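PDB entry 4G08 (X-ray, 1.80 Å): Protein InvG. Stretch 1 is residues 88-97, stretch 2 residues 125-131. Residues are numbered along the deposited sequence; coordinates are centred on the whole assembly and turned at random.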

# COMPACT_ATOMS: atom_id res chain seq x y z
N MET A 88 -6.96 -1.88 6.81
CA MET A 88 -6.13 -2.89 6.20
C MET A 88 -7.01 -4.00 5.66
O MET A 88 -7.95 -4.43 6.34
CB MET A 88 -5.18 -3.45 7.24
CG MET A 88 -4.42 -4.67 6.78
SD MET A 88 -2.64 -4.42 6.70
CE MET A 88 -2.27 -3.68 8.29
N ARG A 89 -6.75 -4.42 4.43
CA ARG A 89 -7.43 -5.58 3.88
C ARG A 89 -6.60 -6.83 4.08
O ARG A 89 -5.40 -6.84 3.81
CB ARG A 89 -7.74 -5.40 2.38
CG ARG A 89 -8.34 -6.65 1.75
CD ARG A 89 -9.28 -6.41 0.56
NE ARG A 89 -9.95 -7.67 0.17
CZ ARG A 89 -9.89 -8.20 -1.06
NH1 ARG A 89 -9.57 -7.45 -2.10
NH2 ARG A 89 -10.26 -9.46 -1.26
N ASN A 90 -7.20 -7.83 4.71
CA ASN A 90 -6.54 -9.11 4.89
C ASN A 90 -7.14 -10.14 3.96
O ASN A 90 -8.32 -10.45 4.04
CB ASN A 90 -6.68 -9.57 6.33
CG ASN A 90 -6.02 -8.63 7.31
OD1 ASN A 90 -4.80 -8.62 7.45
ND2 ASN A 90 -6.82 -7.81 7.96
N ALA A 91 -6.33 -10.61 3.02
CA ALA A 91 -6.84 -11.46 1.97
C ALA A 91 -6.16 -12.81 1.96
O ALA A 91 -5.01 -12.94 2.38
CB ALA A 91 -6.67 -10.79 0.63
N VAL A 92 -6.92 -13.82 1.58
CA VAL A 92 -6.37 -15.10 1.20
C VAL A 92 -6.69 -15.31 -0.26
O VAL A 92 -7.76 -14.90 -0.73
CB VAL A 92 -7.04 -16.22 2.00
CG1 VAL A 92 -8.51 -16.33 1.60
CG2 VAL A 92 -6.31 -17.53 1.78
N VAL A 93 -5.68 -15.71 -1.01
CA VAL A 93 -5.73 -15.66 -2.46
C VAL A 93 -5.28 -17.00 -3.00
O VAL A 93 -4.32 -17.59 -2.51
CB VAL A 93 -4.79 -14.58 -3.01
CG1 VAL A 93 -4.99 -14.41 -4.50
CG2 VAL A 93 -5.02 -13.27 -2.29
N SER A 94 -6.07 -17.53 -3.93
CA SER A 94 -5.72 -18.78 -4.59
C SER A 94 -4.61 -18.54 -5.59
O SER A 94 -4.58 -17.54 -6.29
CB SER A 94 -6.93 -19.38 -5.31
OG SER A 94 -7.92 -19.79 -4.37
N LEU A 95 -3.67 -19.47 -5.60
CA LEU A 95 -2.62 -19.48 -6.60
C LEU A 95 -2.26 -20.92 -6.94
O LEU A 95 -1.31 -21.47 -6.38
CB LEU A 95 -1.38 -18.78 -6.05
CG LEU A 95 -0.37 -18.38 -7.12
CD1 LEU A 95 -0.95 -17.26 -7.96
CD2 LEU A 95 0.93 -17.94 -6.49
N ARG A 96 -3.05 -21.55 -7.80
CA ARG A 96 -2.92 -22.99 -8.02
C ARG A 96 -1.93 -23.39 -9.12
O ARG A 96 -1.45 -24.53 -9.12
CB ARG A 96 -4.28 -23.61 -8.33
CG ARG A 96 -5.43 -23.03 -7.53
CD ARG A 96 -5.48 -23.73 -6.19
NE ARG A 96 -6.51 -23.20 -5.30
CZ ARG A 96 -6.59 -23.54 -4.03
NH1 ARG A 96 -5.75 -24.44 -3.53
NH2 ARG A 96 -7.51 -22.99 -3.26
N ASN A 97 -1.83 -22.58 -10.17
CA ASN A 97 -1.17 -23.01 -11.41
C ASN A 97 0.15 -22.30 -11.70
O ASN A 97 0.75 -22.51 -12.76
CB ASN A 97 -2.11 -22.83 -12.60
CG ASN A 97 -3.44 -23.49 -12.38
OD1 ASN A 97 -3.51 -24.61 -11.89
ND2 ASN A 97 -4.51 -22.73 -12.56
N LYS A 125 1.34 -25.35 -0.59
CA LYS A 125 -0.09 -25.07 -0.62
C LYS A 125 -0.49 -24.13 -1.75
O LYS A 125 0.35 -23.47 -2.34
CB LYS A 125 -0.52 -24.51 0.72
CG LYS A 125 -0.26 -23.05 0.82
CD LYS A 125 -1.08 -22.35 1.90
CE LYS A 125 -0.35 -22.32 3.19
NZ LYS A 125 -0.55 -21.07 3.91
N GLY A 126 -1.79 -24.08 -2.03
CA GLY A 126 -2.31 -23.41 -3.22
C GLY A 126 -2.95 -22.07 -2.92
O GLY A 126 -3.71 -21.54 -3.72
N THR A 127 -2.66 -21.54 -1.74
CA THR A 127 -3.04 -20.18 -1.41
C THR A 127 -1.89 -19.44 -0.76
O THR A 127 -0.91 -20.04 -0.34
CB THR A 127 -4.23 -20.15 -0.45
OG1 THR A 127 -3.89 -20.87 0.74
N PHE A 128 -2.00 -18.12 -0.74
CA PHE A 128 -1.09 -17.27 0.01
C PHE A 128 -1.88 -16.15 0.65
O PHE A 128 -3.03 -15.92 0.29
CB PHE A 128 0.01 -16.70 -0.90
CG PHE A 128 -0.50 -15.74 -1.93
CD1 PHE A 128 -0.74 -14.43 -1.59
CD2 PHE A 128 -0.67 -16.13 -3.25
CE1 PHE A 128 -1.20 -13.53 -2.53
CE2 PHE A 128 -1.12 -15.23 -4.19
CZ PHE A 128 -1.40 -13.93 -3.83
N TYR A 129 -1.32 -15.54 1.70
CA TYR A 129 -1.98 -14.41 2.34
C TYR A 129 -1.29 -13.11 1.99
O TYR A 129 -0.10 -13.08 1.68
CB TYR A 129 -2.01 -14.54 3.86
CG TYR A 129 -2.56 -15.83 4.35
CD1 TYR A 129 -3.92 -16.09 4.32
CD2 TYR A 129 -1.73 -16.79 4.89
CE1 TYR A 129 -4.43 -17.30 4.74
CE2 TYR A 129 -2.23 -17.97 5.37
CZ TYR A 129 -3.58 -18.24 5.24
OH TYR A 129 -4.05 -19.50 5.55
N VAL A 130 -2.06 -12.05 2.00
CA VAL A 130 -1.52 -10.73 1.82
C VAL A 130 -2.40 -9.75 2.57
O VAL A 130 -3.61 -9.95 2.69
CB VAL A 130 -1.45 -10.34 0.33
CG1 VAL A 130 -2.82 -10.38 -0.29
CG2 VAL A 130 -0.81 -8.96 0.18
N SER A 131 -1.74 -8.83 3.27
CA SER A 131 -2.44 -7.87 4.10
C SER A 131 -1.82 -6.50 3.88
O SER A 131 -0.60 -6.33 3.91
CB SER A 131 -2.32 -8.26 5.58
OG SER A 131 -2.92 -9.52 5.83
O HOH W 1 -3.98 -11.93 4.91

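The apolar centre of this contact lies on the sheet face that carries A91, V93, F128 and V130. V93 and F128 form its middle. The F128 side chain, with chi1 at 67° (p), brings the end of its ring nearer the other strand, and V93 CB lies over one face of the ring. V93 CB sits 3.9 Å from the centroid of the F128 ring, a CH-pi contact only 23° off the ring normal. The closest side-chain atoms of the two residues are V93 CB and F128 CZ, at 3.5 Å. L95 meets the same ring at its edge, with L95 CB 3.9 Å from F128 CD2. A flat aromatic ring suits this place because its face and its edge can both pack against aliphatic groups.

V130 extends the apolar patch. V130 CG1 lies 4.0 Å from A91 CB and 4.1 Å from V93 CG2. The small methyl of A91 and the branched side chains of V93 and V130 pack without polar groups to satisfy. A91, V93, L95, F128 and V130 are all buried.

The backbone joins the two strands, 89-94 and 127-131, which run antiparallel at 154°. A91 and V130 form one hydrogen-bonded pair: A91 N to V130 O is 2.8 Å, and V130 N to A91 O is 3.1 Å. V93 and F128 form the next, with V93 N to F128 O and F128 N to V93 O both 3.0 Å. Beyond the strand ends, L95 N donates to G126 O at 2.8 Å, nearly straight at 177°. CA-H...O contacts add close packing between and beyond these pairs; T127 CA to V93 O and S131 CA to R89 O are both 3.1 Å.

The other face carries N90, V92, S94, T127, Y129 and S131, and is more open. V92 CG2 rests 3.5 Å from Y129 CE1 and 4.0 Å from T127 CB. Both V92 and Y129 are exposed, so this is an apolar contact at the surface.

The polar edge lies at both ends. At one, S131 OG donates to N90 OD1 at 2.6 Å. The O atom of water 1 donates to S131 OG at 2.8 Å and to A91 O at 2.9 Å, linking side chain and backbone. M88 SD packs nearby, 4.0 Å from S131 CB. At the other end, the R96 guanidinium places one face over G126 O, with R96 CZ 3.5 Å from G126 O. Glycine fits here: an ideal CB on G126 would lie 2.5 Å from R96 NH1, a clash. Together the two stretches bury 661 Å².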